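Long-range contacts in citrinin polyketide synthase (Monascus purpureus, PDB 5MPT), which builds the keto-aldehyde precursor of the mycotoxin citrinin as a multidomain non-reducing polyketide synthase, the domain treated here being its C-methyltransferase: residues R22-A27 with A190-E195; T142-S147 with L160-G165; P226-L231 with Y257-F262. One frame throughout, in Å; residues are numbered along the deposited sequence.

How the contacts relate
Contact 3 lies within the Rossmann-like methyltransferase core, and contact 1 packs an N-terminal helix on helix 181-198 of that core; their centres are 19 Å apart. Helices 181-198 and 221-231 join them directly: L227 CD2 packs 3.6 Å from E191 O and 4.2 Å from L194 CB. Contact 2 lies in the helical part, its centre 35 Å from that of contact 1 and 33 Å from that of contact 3, and it touches neither. It is nevertheless nearer the chemistry: the I163 side chain is about 7 Å from that of catalytic Y177 and about 10 Å from bound S-adenosyl-L-homocysteine. Contacts 1 and 3 both lie away from the annotated sites, the P226 side chain being about 13 Å from that ligand.

Contact 1 (R22-A27 with A190-E195); sequences RIAKEA and AEFFLE
Helix 14-26 docks on the outside of a class I, Rossmann-like methyltransferase fold by pairing with helix 181-198, and I23, A24 and A27 meet F192 and F193 across the join. The evidence for an antiparallel helix pair is direct: the short axes run at 154° to each other and approach to 8.9 Å. This close approach is consistent with A24, a small residue, standing at the closest CA pair, where its CA is 5.3 Å from that of F193. There its CB meets F193 CB at 3.8 Å, a contact between the first carbons of the two side chains. The F193 side chain also packs on L312 and I379, residues of strands 309-316 and 375-381, so helix 181-198 is the layer between the mixed sheet and helix 14-26.

F192 covers more of the opposing helix. It leaves its own helix toward the partner, with CG anti to the backbone N (chi1 178°). The I23 side chain crosses it at about a right angle and brings the CG2 branch to 3.4 Å from CZ, with CE2 almost as near at 3.5 Å. Farther along the same side of the ring, CD2 lies 4.0 Å from A24 CA, probably reachable because the A24 side chain is only a methyl. No hydrogen bond links the two segments; a polar tie is supplied next door, where Q189 NE2 donates to A24 O. The apolar row closes at the end of helix 14-26, with the A27 methyl CB 4.5 Å from F192 CE2.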
ATOM      1  N   ARG A  22      14.605 -16.551  -3.230  1.00 26.02           N
ATOM      2  CA  ARG A  22      15.895 -16.222  -2.645  1.00 26.41           C
ATOM      3  C   ARG A  22      16.655 -15.260  -3.543  1.00 24.69           C
ATOM      4  O   ARG A  22      17.188 -14.242  -3.075  1.00 24.63           O
ATOM      5  CB  ARG A  22      16.715 -17.479  -2.392  1.00 29.97           C
ATOM      6  CG  ARG A  22      18.096 -17.210  -1.765  1.00 38.40           C
ATOM      7  CD  ARG A  22      18.954 -18.476  -1.756  1.00 49.37           C
ATOM      8  NE  ARG A  22      19.115 -19.020  -3.108  1.00 62.27           N
ATOM      9  CZ  ARG A  22      18.423 -20.040  -3.618  1.00 72.28           C
ATOM     10  NH1 ARG A  22      18.661 -20.430  -4.866  1.00 76.99           N
ATOM     11  NH2 ARG A  22      17.502 -20.684  -2.895  1.00 74.06           N
ATOM     12  N   ILE A  23      16.657 -15.529  -4.850  1.00 25.77           N
ATOM     13  CA  ILE A  23      17.339 -14.645  -5.798  1.00 25.92           C
ATOM     14  C   ILE A  23      16.753 -13.238  -5.740  1.00 24.59           C
ATOM     15  O   ILE A  23      17.482 -12.244  -5.705  1.00 25.35           O
ATOM     16  CB  ILE A  23      17.258 -15.227  -7.217  1.00 27.25           C
ATOM     17  CG1 ILE A  23      18.191 -16.428  -7.330  1.00 30.61           C
ATOM     18  CG2 ILE A  23      17.650 -14.198  -8.238  1.00 24.64           C
ATOM     19  CD1 ILE A  23      17.938 -17.298  -8.557  1.00 35.57           C
ATOM     20  N   ALA A  24      15.418 -13.128  -5.749  1.00 22.88           N
ATOM     21  CA  ALA A  24      14.794 -11.815  -5.711  1.00 22.95           C
ATOM     22  C   ALA A  24      15.115 -11.107  -4.398  1.00 23.34           C
ATOM     23  O   ALA A  24      15.534  -9.931  -4.386  1.00 21.28           O
ATOM     24  CB  ALA A  24      13.285 -11.979  -5.933  1.00 22.71           C
ATOM     25  N   LYS A  25      15.019 -11.851  -3.292  1.00 22.81           N
ATOM     26  CA  LYS A  25      15.260 -11.309  -1.959  1.00 23.66           C
ATOM     27  C   LYS A  25      16.651 -10.700  -1.863  1.00 23.24           C
ATOM     28  O   LYS A  25      16.821  -9.597  -1.332  1.00 23.42           O
ATOM     29  CB  LYS A  25      15.089 -12.426  -0.918  1.00 24.31           C
ATOM     30  CG  LYS A  25      15.340 -11.975   0.535  1.00 27.88           C
ATOM     31  CD  LYS A  25      15.002 -13.101   1.505  1.00 32.58           C
ATOM     32  CE  LYS A  25      15.279 -12.710   2.934  1.00 37.78           C
ATOM     33  NZ  LYS A  25      15.001 -13.821   3.864  1.00 41.68           N
ATOM     34  N   GLU A  26      17.664 -11.417  -2.340  1.00 25.34           N
ATOM     35  CA  GLU A  26      19.022 -10.891  -2.218  1.00 26.67           C
ATOM     36  C   GLU A  26      19.255  -9.640  -3.055  1.00 26.91           C
ATOM     37  O   GLU A  26      20.218  -8.934  -2.794  1.00 29.25           O
ATOM     38  CB  GLU A  26      20.028 -11.977  -2.582  1.00 28.11           C
ATOM     39  CG  GLU A  26      19.977 -13.109  -1.564  1.00 32.42           C
ATOM     40  CD  GLU A  26      20.882 -14.290  -1.868  1.00 39.75           C
ATOM     41  OE1 GLU A  26      21.541 -14.313  -2.932  1.00 41.52           O
ATOM     42  OE2 GLU A  26      20.920 -15.206  -1.012  1.00 44.29           O
ATOM     43  N   ALA A  27      18.397  -9.346  -4.026  1.00 23.64           N
ATOM     44  CA  ALA A  27      18.532  -8.176  -4.880  1.00 22.91           C
ATOM     45  C   ALA A  27      17.695  -6.991  -4.396  1.00 22.72           C
ATOM     46  O   ALA A  27      17.585  -6.006  -5.127  1.00 22.61           O
ATOM     47  CB  ALA A  27      18.115  -8.525  -6.306  1.00 23.13           C
ATOM     48  N   ALA A 190       8.894  -8.073  -7.921  1.00 18.96           N
ATOM     49  CA  ALA A 190       8.002  -9.198  -8.097  1.00 18.83           C
ATOM     50  C   ALA A 190       8.050  -9.718  -9.521  1.00 19.85           C
ATOM     51  O   ALA A 190       7.960 -10.935  -9.727  1.00 18.55           O
ATOM     52  CB  ALA A 190       6.570  -8.804  -7.684  1.00 19.98           C
ATOM     53  N   GLU A 191       8.162  -8.830 -10.515  1.00 21.37           N
ATOM     54  CA  GLU A 191       8.382  -9.291 -11.891  1.00 22.99           C
ATOM     55  C   GLU A 191       9.598 -10.206 -11.984  1.00 20.19           C
ATOM     56  O   GLU A 191       9.543 -11.256 -12.615  1.00 21.02           O
ATOM     57  CB  GLU A 191       8.556  -8.123 -12.851  1.00 27.05           C
ATOM     58  CG  GLU A 191       7.358  -7.196 -12.959  1.00 28.35           C
ATOM     59  CD  GLU A 191       7.678  -6.020 -13.861  1.00 30.69           C
ATOM     60  OE1 GLU A 191       7.627  -4.869 -13.362  1.00 32.01           O
ATOM     61  OE2 GLU A 191       8.011  -6.256 -15.050  1.00 32.43           O
ATOM     62  N   PHE A 192      10.724  -9.791 -11.400  1.00 19.25           N
ATOM     63  CA  PHE A 192      11.947 -10.584 -11.442  1.00 19.79           C
ATOM     64  C   PHE A 192      11.749 -11.945 -10.783  1.00 19.55           C
ATOM     65  O   PHE A 192      12.132 -12.998 -11.334  1.00 21.07           O
ATOM     66  CB  PHE A 192      13.076  -9.766 -10.777  1.00 18.55           C
ATOM     67  CG  PHE A 192      14.373 -10.478 -10.696  1.00 19.91           C
ATOM     68  CD1 PHE A 192      14.935 -11.073 -11.823  1.00 19.61           C
ATOM     69  CD2 PHE A 192      15.049 -10.556  -9.485  1.00 22.99           C
ATOM     70  CE1 PHE A 192      16.190 -11.681 -11.740  1.00 20.27           C
ATOM     71  CE2 PHE A 192      16.279 -11.202  -9.390  1.00 24.12           C
ATOM     72  CZ  PHE A 192      16.850 -11.758 -10.515  1.00 21.78           C
ATOM     73  N   PHE A 193      11.086 -11.955  -9.631  1.00 19.17           N
ATOM     74  CA  PHE A 193      10.803 -13.202  -8.950  1.00 19.38           C
ATOM     75  C   PHE A 193      10.002 -14.126  -9.860  1.00 19.53           C
ATOM     76  O   PHE A 193      10.351 -15.303 -10.058  1.00 19.92           O
ATOM     77  CB  PHE A 193      10.047 -12.921  -7.654  1.00 18.13           C
ATOM     78  CG  PHE A 193       9.318 -14.110  -7.122  1.00 18.82           C
ATOM     79  CD1 PHE A 193      10.012 -15.236  -6.701  1.00 19.18           C
ATOM     80  CD2 PHE A 193       7.933 -14.105  -7.045  1.00 19.41           C
ATOM     81  CE1 PHE A 193       9.372 -16.357  -6.231  1.00 20.66           C
ATOM     82  CE2 PHE A 193       7.269 -15.220  -6.561  1.00 21.65           C
ATOM     83  CZ  PHE A 193       7.984 -16.365  -6.161  1.00 21.91           C
ATOM     84  N   LEU A 194       8.905 -13.606 -10.430  1.00 21.46           N
ATOM     85  CA  LEU A 194       8.040 -14.450 -11.249  1.00 22.95           C
ATOM     86  C   LEU A 194       8.761 -14.951 -12.506  1.00 22.01           C
ATOM     87  O   LEU A 194       8.573 -16.104 -12.914  1.00 23.22           O
ATOM     88  CB  LEU A 194       6.768 -13.697 -11.623  1.00 26.54           C
ATOM     89  CG  LEU A 194       5.786 -13.462 -10.473  1.00 32.08           C
ATOM     90  CD1 LEU A 194       4.682 -12.490 -10.897  1.00 34.59           C
ATOM     91  CD2 LEU A 194       5.189 -14.802  -9.989  1.00 34.65           C
ATOM     92  N   GLU A 195       9.578 -14.099 -13.142  1.00 21.65           N
ATOM     93  CA  GLU A 195      10.313 -14.533 -14.318  1.00 22.14           C
ATOM     94  C   GLU A 195      11.260 -15.666 -13.961  1.00 22.56           C
ATOM     95  O   GLU A 195      11.325 -16.685 -14.666  1.00 22.39           O
ATOM     96  CB  GLU A 195      11.078 -13.354 -14.929  1.00 23.12           C
ATOM     97  CG  GLU A 195      11.813 -13.764 -16.166  1.00 26.84           C
ATOM     98  CD  GLU A 195      12.283 -12.600 -17.002  1.00 32.62           C
ATOM     99  OE1 GLU A 195      12.421 -11.499 -16.454  1.00 31.90           O
ATOM    100  OE2 GLU A 195      12.504 -12.779 -18.217  1.00 38.30           O
TER

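Contact 2 (T142-S147 with L160-G165); sequences TSLTGS and LQLIFG
An apolar helix-to-helix contact joins L144 and T145 of helix 136-146 to L162 and I163 of helix 159-164, within the helical part of the domain. The short axes are antiparallel in sense, 142° apart, and come no closer than 9.9 Å, with L144 and L162 filling the space between.

L144 and L162 lie alongside each other, running opposite ways, and one methyl of each, L144 CD2 and L162 CD1, ends near a backbone carbonyl of the other helix. L144, with CG anti to its backbone N (chi1 -176°), lays CD2 3.7 Å from L162 O and 3.8 Å from L162 CB. In return L162 CD1 reaches L144 O at 3.9 Å and T145 CA at 4.1 Å. Beside them T145 contributes its methyl: CG2 touches I163 CG1 at 3.8 Å and CD1 at 4.0 Å, the two side chains crossing obliquely. I326 of helix 321-327 packs on both T145 and I163 and so completes this buried side.

No hydrogen bond spans the segments. Within segment 142-147, S143 O accepts twice, from S147 N and from S147 OG at 2.8 Å, with a C=O...OG angle of 161°. The arrangement is that of an antiparallel helix pair connected through a short intervening helix, 149-154, close to the methyltransferase active site, where I163 comes near catalytic Y177.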
ATOM      1  N   THR A 142      -0.693  14.525  -1.617  1.00 25.50           N
ATOM      2  CA  THR A 142      -0.590  15.099  -0.280  1.00 25.32           C
ATOM      3  C   THR A 142      -1.240  16.487  -0.223  1.00 24.59           C
ATOM      4  O   THR A 142      -1.997  16.810   0.716  1.00 24.47           O
ATOM      5  CB  THR A 142       0.889  15.156   0.112  1.00 25.42           C
ATOM      6  OG1 THR A 142       1.371  13.821   0.329  1.00 24.63           O
ATOM      7  CG2 THR A 142       1.106  15.996   1.380  1.00 24.08           C
ATOM      8  N   SER A 143      -1.041  17.292  -1.259  1.00 24.30           N
ATOM      9  CA  SER A 143      -1.665  18.606  -1.233  1.00 26.31           C
ATOM     10  C   SER A 143      -3.135  18.583  -1.649  1.00 25.92           C
ATOM     11  O   SER A 143      -3.913  19.442  -1.192  1.00 25.63           O
ATOM     12  CB  SER A 143      -0.866  19.573  -2.106  1.00 28.14           C
ATOM     13  OG  SER A 143       0.270  20.007  -1.388  1.00 29.85           O
ATOM     14  N   LEU A 144      -3.539  17.611  -2.476  1.00 27.72           N
ATOM     15  CA  LEU A 144      -4.931  17.508  -2.915  1.00 28.36           C
ATOM     16  C   LEU A 144      -5.871  17.349  -1.726  1.00 26.56           C
ATOM     17  O   LEU A 144      -6.864  18.091  -1.586  1.00 26.66           O
ATOM     18  CB  LEU A 144      -5.080  16.335  -3.895  1.00 30.07           C
ATOM     19  CG  LEU A 144      -6.455  16.104  -4.545  1.00 34.50           C
ATOM     20  CD1 LEU A 144      -6.341  15.163  -5.743  1.00 34.42           C
ATOM     21  CD2 LEU A 144      -7.451  15.493  -3.592  1.00 38.83           C
ATOM     22  N   THR A 145      -5.567  16.412  -0.832  1.00 24.99           N
ATOM     23  CA  THR A 145      -6.372  16.326   0.384  1.00 26.48           C
ATOM     24  C   THR A 145      -5.880  17.313   1.426  1.00 25.56           C
ATOM     25  O   THR A 145      -6.685  17.902   2.149  1.00 24.74           O
ATOM     26  CB  THR A 145      -6.352  14.905   0.970  1.00 28.37           C
ATOM     27  OG1 THR A 145      -5.005  14.519   1.248  1.00 27.71           O
ATOM     28  CG2 THR A 145      -6.960  13.898   0.005  1.00 29.40           C
ATOM     29  N   GLY A 146      -4.561  17.513   1.493  1.00 25.29           N
ATOM     30  CA  GLY A 146      -3.972  18.347   2.533  1.00 23.85           C
ATOM     31  C   GLY A 146      -4.473  19.778   2.524  1.00 25.20           C
ATOM     32  O   GLY A 146      -4.661  20.376   3.583  1.00 26.34           O
ATOM     33  N   SER A 147      -4.667  20.356   1.330  1.00 26.55           N
ATOM     34  CA  SER A 147      -5.182  21.715   1.214  1.00 27.55           C
ATOM     35  C   SER A 147      -6.640  21.807   1.620  1.00 27.46           C
ATOM     36  O   SER A 147      -7.129  22.915   1.843  1.00 26.81           O
ATOM     37  CB  SER A 147      -5.037  22.219  -0.219  1.00 30.27           C
ATOM     38  OG  SER A 147      -5.893  21.482  -1.077  1.00 32.17           O
ATOM     39  N   LEU A 160     -12.493  10.534   0.322  1.00 34.93           N
ATOM     40  CA  LEU A 160     -12.694   9.595  -0.775  1.00 34.94           C
ATOM     41  C   LEU A 160     -13.222  10.304  -2.013  1.00 33.76           C
ATOM     42  O   LEU A 160     -12.752  10.050  -3.130  1.00 34.57           O
ATOM     43  CB  LEU A 160     -13.661   8.493  -0.341  1.00 36.08           C
ATOM     44  CG  LEU A 160     -13.763   7.318  -1.310  1.00 37.49           C
ATOM     45  CD1 LEU A 160     -12.446   6.618  -1.377  1.00 38.22           C
ATOM     46  CD2 LEU A 160     -14.863   6.386  -0.841  1.00 37.64           C
ATOM     47  N   GLN A 161     -14.175  11.222  -1.826  1.00 35.31           N
ATOM     48  CA  GLN A 161     -14.702  12.000  -2.943  1.00 41.12           C
ATOM     49  C   GLN A 161     -13.615  12.873  -3.576  1.00 41.29           C
ATOM     50  O   GLN A 161     -13.518  12.959  -4.806  1.00 41.06           O
ATOM     51  CB  GLN A 161     -15.890  12.845  -2.464  1.00 49.04           C
ATOM     52  CG  GLN A 161     -16.745  13.428  -3.585  1.00 59.71           C
ATOM     53  CD  GLN A 161     -16.051  14.553  -4.341  1.00 72.39           C
ATOM     54  OE1 GLN A 161     -15.334  15.367  -3.751  1.00 76.86           O
ATOM     55  NE2 GLN A 161     -16.257  14.601  -5.653  1.00 77.64           N
ATOM     56  N   LEU A 162     -12.785  13.529  -2.762  1.00 41.77           N
ATOM     57  CA  LEU A 162     -11.758  14.411  -3.322  1.00 42.19           C
ATOM     58  C   LEU A 162     -10.826  13.663  -4.248  1.00 40.82           C
ATOM     59  O   LEU A 162     -10.444  14.168  -5.314  1.00 41.27           O
ATOM     60  CB  LEU A 162     -10.925  15.048  -2.214  1.00 45.08           C
ATOM     61  CG  LEU A 162     -11.470  16.275  -1.501  1.00 48.77           C
ATOM     62  CD1 LEU A 162     -10.386  16.755  -0.573  1.00 45.98           C
ATOM     63  CD2 LEU A 162     -11.889  17.370  -2.477  1.00 55.18           C
ATOM     64  N   ILE A 163     -10.404  12.476  -3.829  1.00 37.65           N
ATOM     65  CA  ILE A 163      -9.418  11.718  -4.576  1.00 35.55           C
ATOM     66  C   ILE A 163     -10.039  11.127  -5.832  1.00 38.85           C
ATOM     67  O   ILE A 163      -9.491  11.240  -6.930  1.00 42.79           O
ATOM     68  CB  ILE A 163      -8.823  10.627  -3.673  1.00 32.53           C
ATOM     69  CG1 ILE A 163      -8.169  11.266  -2.438  1.00 31.75           C
ATOM     70  CG2 ILE A 163      -7.902   9.744  -4.452  1.00 34.77           C
ATOM     71  CD1 ILE A 163      -7.783  10.249  -1.370  1.00 31.62           C
ATOM     72  N   PHE A 164     -11.186  10.472  -5.689  1.00 38.98           N
ATOM     73  CA  PHE A 164     -11.709   9.641  -6.762  1.00 36.11           C
ATOM     74  C   PHE A 164     -12.849  10.287  -7.520  1.00 36.79           C
ATOM     75  O   PHE A 164     -13.280   9.736  -8.538  1.00 37.94           O
ATOM     76  CB  PHE A 164     -12.178   8.315  -6.194  1.00 35.06           C
ATOM     77  CG  PHE A 164     -11.078   7.514  -5.574  1.00 36.97           C
ATOM     78  CD1 PHE A 164     -10.234   6.760  -6.357  1.00 39.17           C
ATOM     79  CD2 PHE A 164     -10.884   7.529  -4.202  1.00 38.87           C
ATOM     80  CE1 PHE A 164      -9.219   6.014  -5.788  1.00 40.97           C
ATOM     81  CE2 PHE A 164      -9.866   6.791  -3.630  1.00 40.04           C
ATOM     82  CZ  PHE A 164      -9.038   6.034  -4.421  1.00 40.32           C
ATOM     83  N   GLY A 165     -13.351  11.414  -7.042  1.00 38.48           N
ATOM     84  CA  GLY A 165     -14.446  12.100  -7.698  1.00 43.17           C
ATOM     85  C   GLY A 165     -14.019  13.008  -8.819  1.00 45.74           C
ATOM     86  O   GLY A 165     -14.868  13.478  -9.579  1.00 47.98           O
TER

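Contact 3 (P226-L231 with Y257-F262); sequences PLLERL and YPFMKF
The backbones of E229 and Y257 stay well apart, their CA atoms 7.7 Å from each other, because a helix here faces a type I turn (Y257 to M260) that leads into strand 260-264. The fold is the Rossmann-like methyltransferase sheet: helix 221-231 connects parallel strands 208-213 and 235-241 in sequence as a beta-alpha-beta crossover, and strand 260-264 is the edge strand next to 235-241. Backbone hydrogen bonds pair F259 and K261 with Y237, and K261 with M239, tying turn and strand to that neighbour, and the side chains of Y257 and F259 bridge the remaining gap to the helix.

Y257 receives two helix residues at different parts of its ring. P226, at the kink of helix 221-231, presents ring carbon CG 3.4 Å from the Y257 hydroxyl OH. E229 has CG anti to its backbone N (chi1 -172°) and an extended chain beyond it; both its carboxylate oxygens lie 3.6 Å from Y257 CE1, OE1 near the ring plane at the edge. Carboxylate and ring are turned 48° apart, and the aromatic C-H there probably offers the carboxylate a slightly favourable electrostatic partner.

Y257 CB sits over one face of the F259 ring, 3.8 Å above its plane and offset toward the rim. F259 points toward the helix from its CA, with CG between backbone N and carbonyl carbon (chi1 56°), and two ring atoms meet the helix: CE2 is 4.1 Å from E229 N and CZ is 4.0 Å from L228 CB.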
ATOM      1  N   PRO A 226       2.193  -7.650 -19.515  1.00 32.77           N
ATOM      2  CA  PRO A 226       3.288  -7.695 -20.499  1.00 31.07           C
ATOM      3  C   PRO A 226       4.346  -8.706 -20.141  1.00 28.87           C
ATOM      4  O   PRO A 226       4.921  -9.348 -21.035  1.00 29.56           O
ATOM      5  CB  PRO A 226       3.845  -6.266 -20.469  1.00 33.59           C
ATOM      6  CG  PRO A 226       2.759  -5.442 -19.943  1.00 35.21           C
ATOM      7  CD  PRO A 226       1.994  -6.289 -18.989  1.00 34.31           C
ATOM      8  N   LEU A 227       4.640  -8.852 -18.848  1.00 27.96           N
ATOM      9  CA  LEU A 227       5.592  -9.877 -18.426  1.00 28.53           C
ATOM     10  C   LEU A 227       5.137 -11.269 -18.862  1.00 28.63           C
ATOM     11  O   LEU A 227       5.917 -12.031 -19.434  1.00 28.50           O
ATOM     12  CB  LEU A 227       5.791  -9.826 -16.912  1.00 29.61           C
ATOM     13  CG  LEU A 227       6.704 -10.943 -16.382  1.00 31.36           C
ATOM     14  CD1 LEU A 227       8.128 -10.764 -16.903  1.00 33.18           C
ATOM     15  CD2 LEU A 227       6.704 -11.029 -14.871  1.00 31.41           C
ATOM     16  N   LEU A 228       3.888 -11.631 -18.567  1.00 28.65           N
ATOM     17  CA  LEU A 228       3.414 -12.966 -18.933  1.00 28.33           C
ATOM     18  C   LEU A 228       3.300 -13.118 -20.448  1.00 30.71           C
ATOM     19  O   LEU A 228       3.516 -14.206 -20.990  1.00 29.51           O
ATOM     20  CB  LEU A 228       2.073 -13.232 -18.259  1.00 26.71           C
ATOM     21  CG  LEU A 228       2.141 -13.257 -16.730  1.00 25.83           C
ATOM     22  CD1 LEU A 228       0.780 -13.080 -16.105  1.00 24.96           C
ATOM     23  CD2 LEU A 228       2.754 -14.567 -16.293  1.00 26.22           C
ATOM     24  N   GLU A 229       2.942 -12.039 -21.140  1.00 34.13           N
ATOM     25  CA  GLU A 229       2.939 -12.034 -22.597  1.00 39.38           C
ATOM     26  C   GLU A 229       4.313 -12.406 -23.147  1.00 36.38           C
ATOM     27  O   GLU A 229       4.435 -13.279 -24.014  1.00 35.61           O
ATOM     28  CB  GLU A 229       2.505 -10.648 -23.078  1.00 49.32           C
ATOM     29  CG  GLU A 229       2.258 -10.480 -24.563  1.00 59.91           C
ATOM     30  CD  GLU A 229       1.747  -9.081 -24.893  1.00 67.61           C
ATOM     31  OE1 GLU A 229       2.392  -8.090 -24.473  1.00 71.28           O
ATOM     32  OE2 GLU A 229       0.691  -8.970 -25.554  1.00 68.86           O
ATOM     33  N   ARG A 230       5.369 -11.789 -22.623  1.00 41.06           N
ATOM     34  CA  ARG A 230       6.724 -12.010 -23.130  0.52 42.95           C
ATOM     35  C   ARG A 230       7.268 -13.382 -22.753  1.00 41.31           C
ATOM     36  O   ARG A 230       8.061 -13.964 -23.499  1.00 35.85           O
ATOM     37  CB  ARG A 230       7.666 -10.923 -22.599  0.52 45.47           C
ATOM     38  CG  ARG A 230       9.135 -11.337 -22.564  0.52 44.02           C
ATOM     39  CD  ARG A 230      10.057 -10.166 -22.290  0.52 41.79           C
ATOM     40  NE  ARG A 230       9.888  -9.622 -20.946  0.52 39.83           N
ATOM     41  CZ  ARG A 230      10.532 -10.058 -19.865  0.52 37.39           C
ATOM     42  NH1 ARG A 230      11.395 -11.059 -19.948  0.52 36.35           N
ATOM     43  NH2 ARG A 230      10.316  -9.485 -18.691  0.52 37.63           N
ATOM     44  N   LEU A 231       6.892 -13.898 -21.582  1.00 37.51           N
ATOM     45  CA  LEU A 231       7.370 -15.228 -21.202  1.00 35.01           C
ATOM     46  C   LEU A 231       6.720 -16.325 -22.039  1.00 34.30           C
ATOM     47  O   LEU A 231       7.357 -17.351 -22.310  1.00 35.74           O
ATOM     48  CB  LEU A 231       7.126 -15.499 -19.721  1.00 35.36           C
ATOM     49  CG  LEU A 231       7.854 -14.536 -18.788  1.00 35.24           C
ATOM     50  CD1 LEU A 231       7.441 -14.806 -17.342  1.00 32.69           C
ATOM     51  CD2 LEU A 231       9.401 -14.602 -18.986  1.00 37.70           C
ATOM     52  N   TYR A 257      -4.981  -8.575 -23.799  1.00 53.30           N
ATOM     53  CA  TYR A 257      -4.361  -9.830 -23.412  1.00 50.10           C
ATOM     54  C   TYR A 257      -5.414 -10.934 -23.373  1.00 49.20           C
ATOM     55  O   TYR A 257      -6.420 -10.793 -22.661  1.00 47.54           O
ATOM     56  CB  TYR A 257      -3.675  -9.678 -22.064  1.00 47.23           C
ATOM     57  CG  TYR A 257      -2.691  -8.527 -22.018  1.00 43.96           C
ATOM     58  CD1 TYR A 257      -1.367  -8.700 -22.406  1.00 44.98           C
ATOM     59  CD2 TYR A 257      -3.084  -7.272 -21.595  1.00 41.25           C
ATOM     60  CE1 TYR A 257      -0.470  -7.665 -22.370  1.00 45.82           C
ATOM     61  CE2 TYR A 257      -2.176  -6.217 -21.553  1.00 41.95           C
ATOM     62  CZ  TYR A 257      -0.875  -6.422 -21.943  1.00 44.45           C
ATOM     63  OH  TYR A 257       0.042  -5.385 -21.910  1.00 45.09           O
ATOM     64  N   PRO A 258      -5.244 -12.028 -24.123  1.00 51.47           N
ATOM     65  CA  PRO A 258      -6.307 -13.036 -24.213  1.00 51.95           C
ATOM     66  C   PRO A 258      -6.324 -14.021 -23.061  1.00 46.10           C
ATOM     67  O   PRO A 258      -7.274 -14.813 -22.960  1.00 42.42           O
ATOM     68  CB  PRO A 258      -5.975 -13.749 -25.523  1.00 55.88           C
ATOM     69  CG  PRO A 258      -4.477 -13.752 -25.537  1.00 55.04           C
ATOM     70  CD  PRO A 258      -4.055 -12.434 -24.900  1.00 53.19           C
ATOM     71  N   PHE A 259      -5.303 -14.007 -22.207  1.00 43.21           N
ATOM     72  CA  PHE A 259      -5.216 -14.896 -21.062  1.00 38.76           C
ATOM     73  C   PHE A 259      -5.891 -14.314 -19.819  1.00 38.75           C
ATOM     74  O   PHE A 259      -5.658 -14.808 -18.711  1.00 36.84           O
ATOM     75  CB  PHE A 259      -3.748 -15.232 -20.761  1.00 35.62           C
ATOM     76  CG  PHE A 259      -2.852 -14.012 -20.540  1.00 34.38           C
ATOM     77  CD1 PHE A 259      -2.925 -13.278 -19.363  1.00 34.15           C
ATOM     78  CD2 PHE A 259      -1.935 -13.624 -21.501  1.00 34.28           C
ATOM     79  CE1 PHE A 259      -2.116 -12.177 -19.153  1.00 34.30           C
ATOM     80  CE2 PHE A 259      -1.114 -12.522 -21.298  1.00 36.33           C
ATOM     81  CZ  PHE A 259      -1.207 -11.794 -20.122  1.00 35.96           C
ATOM     82  N   MET A 260      -6.738 -13.303 -19.974  1.00 42.07           N
ATOM     83  CA  MET A 260      -7.280 -12.575 -18.834  0.71 44.52           C
ATOM     84  C   MET A 260      -8.698 -13.019 -18.513  1.00 45.39           C
ATOM     85  O   MET A 260      -9.514 -13.250 -19.409  1.00 49.98           O
ATOM     86  CB  MET A 260      -7.274 -11.068 -19.094  0.71 44.50           C
ATOM     87  CG  MET A 260      -5.892 -10.473 -19.170  0.71 42.72           C
ATOM     88  SD  MET A 260      -4.927 -10.627 -17.649  0.71 41.49           S
ATOM     89  CE  MET A 260      -5.934  -9.647 -16.537  0.71 40.63           C
ATOM     90  N   LYS A 261      -8.967 -13.135 -17.221  1.00 42.93           N
ATOM     91  CA  LYS A 261     -10.307 -13.191 -16.674  1.00 43.22           C
ATOM     92  C   LYS A 261     -10.427 -12.006 -15.718  1.00 37.66           C
ATOM     93  O   LYS A 261      -9.431 -11.565 -15.138  1.00 35.80           O
ATOM     94  CB  LYS A 261     -10.570 -14.522 -15.943  1.00 53.28           C
ATOM     95  CG  LYS A 261     -10.147 -15.811 -16.701  1.00 62.76           C
ATOM     96  CD  LYS A 261     -10.945 -16.073 -17.979  1.00 69.84           C
ATOM     97  CE  LYS A 261     -12.394 -16.452 -17.704  1.00 75.62           C
ATOM     98  NZ  LYS A 261     -13.157 -16.702 -18.967  1.00 79.45           N
ATOM     99  N   PHE A 262     -11.642 -11.467 -15.572  1.00 36.82           N
ATOM    100  CA  PHE A 262     -11.909 -10.335 -14.690  1.00 37.42           C
ATOM    101  C   PHE A 262     -13.129 -10.640 -13.823  1.00 36.54           C
ATOM    102  O   PHE A 262     -14.151 -11.103 -14.335  1.00 41.31           O
ATOM    103  CB  PHE A 262     -12.190  -9.040 -15.481  1.00 40.48           C
ATOM    104  CG  PHE A 262     -11.111  -8.660 -16.434  1.00 44.81           C
ATOM    105  CD1 PHE A 262     -11.018  -9.271 -17.677  1.00 49.21           C
ATOM    106  CD2 PHE A 262     -10.189  -7.688 -16.098  1.00 41.93           C
ATOM    107  CE1 PHE A 262     -10.016  -8.918 -18.563  1.00 48.08           C
ATOM    108  CE2 PHE A 262      -9.198  -7.342 -16.974  1.00 40.33           C
ATOM    109  CZ  PHE A 262      -9.112  -7.957 -18.208  1.00 43.28           C
TER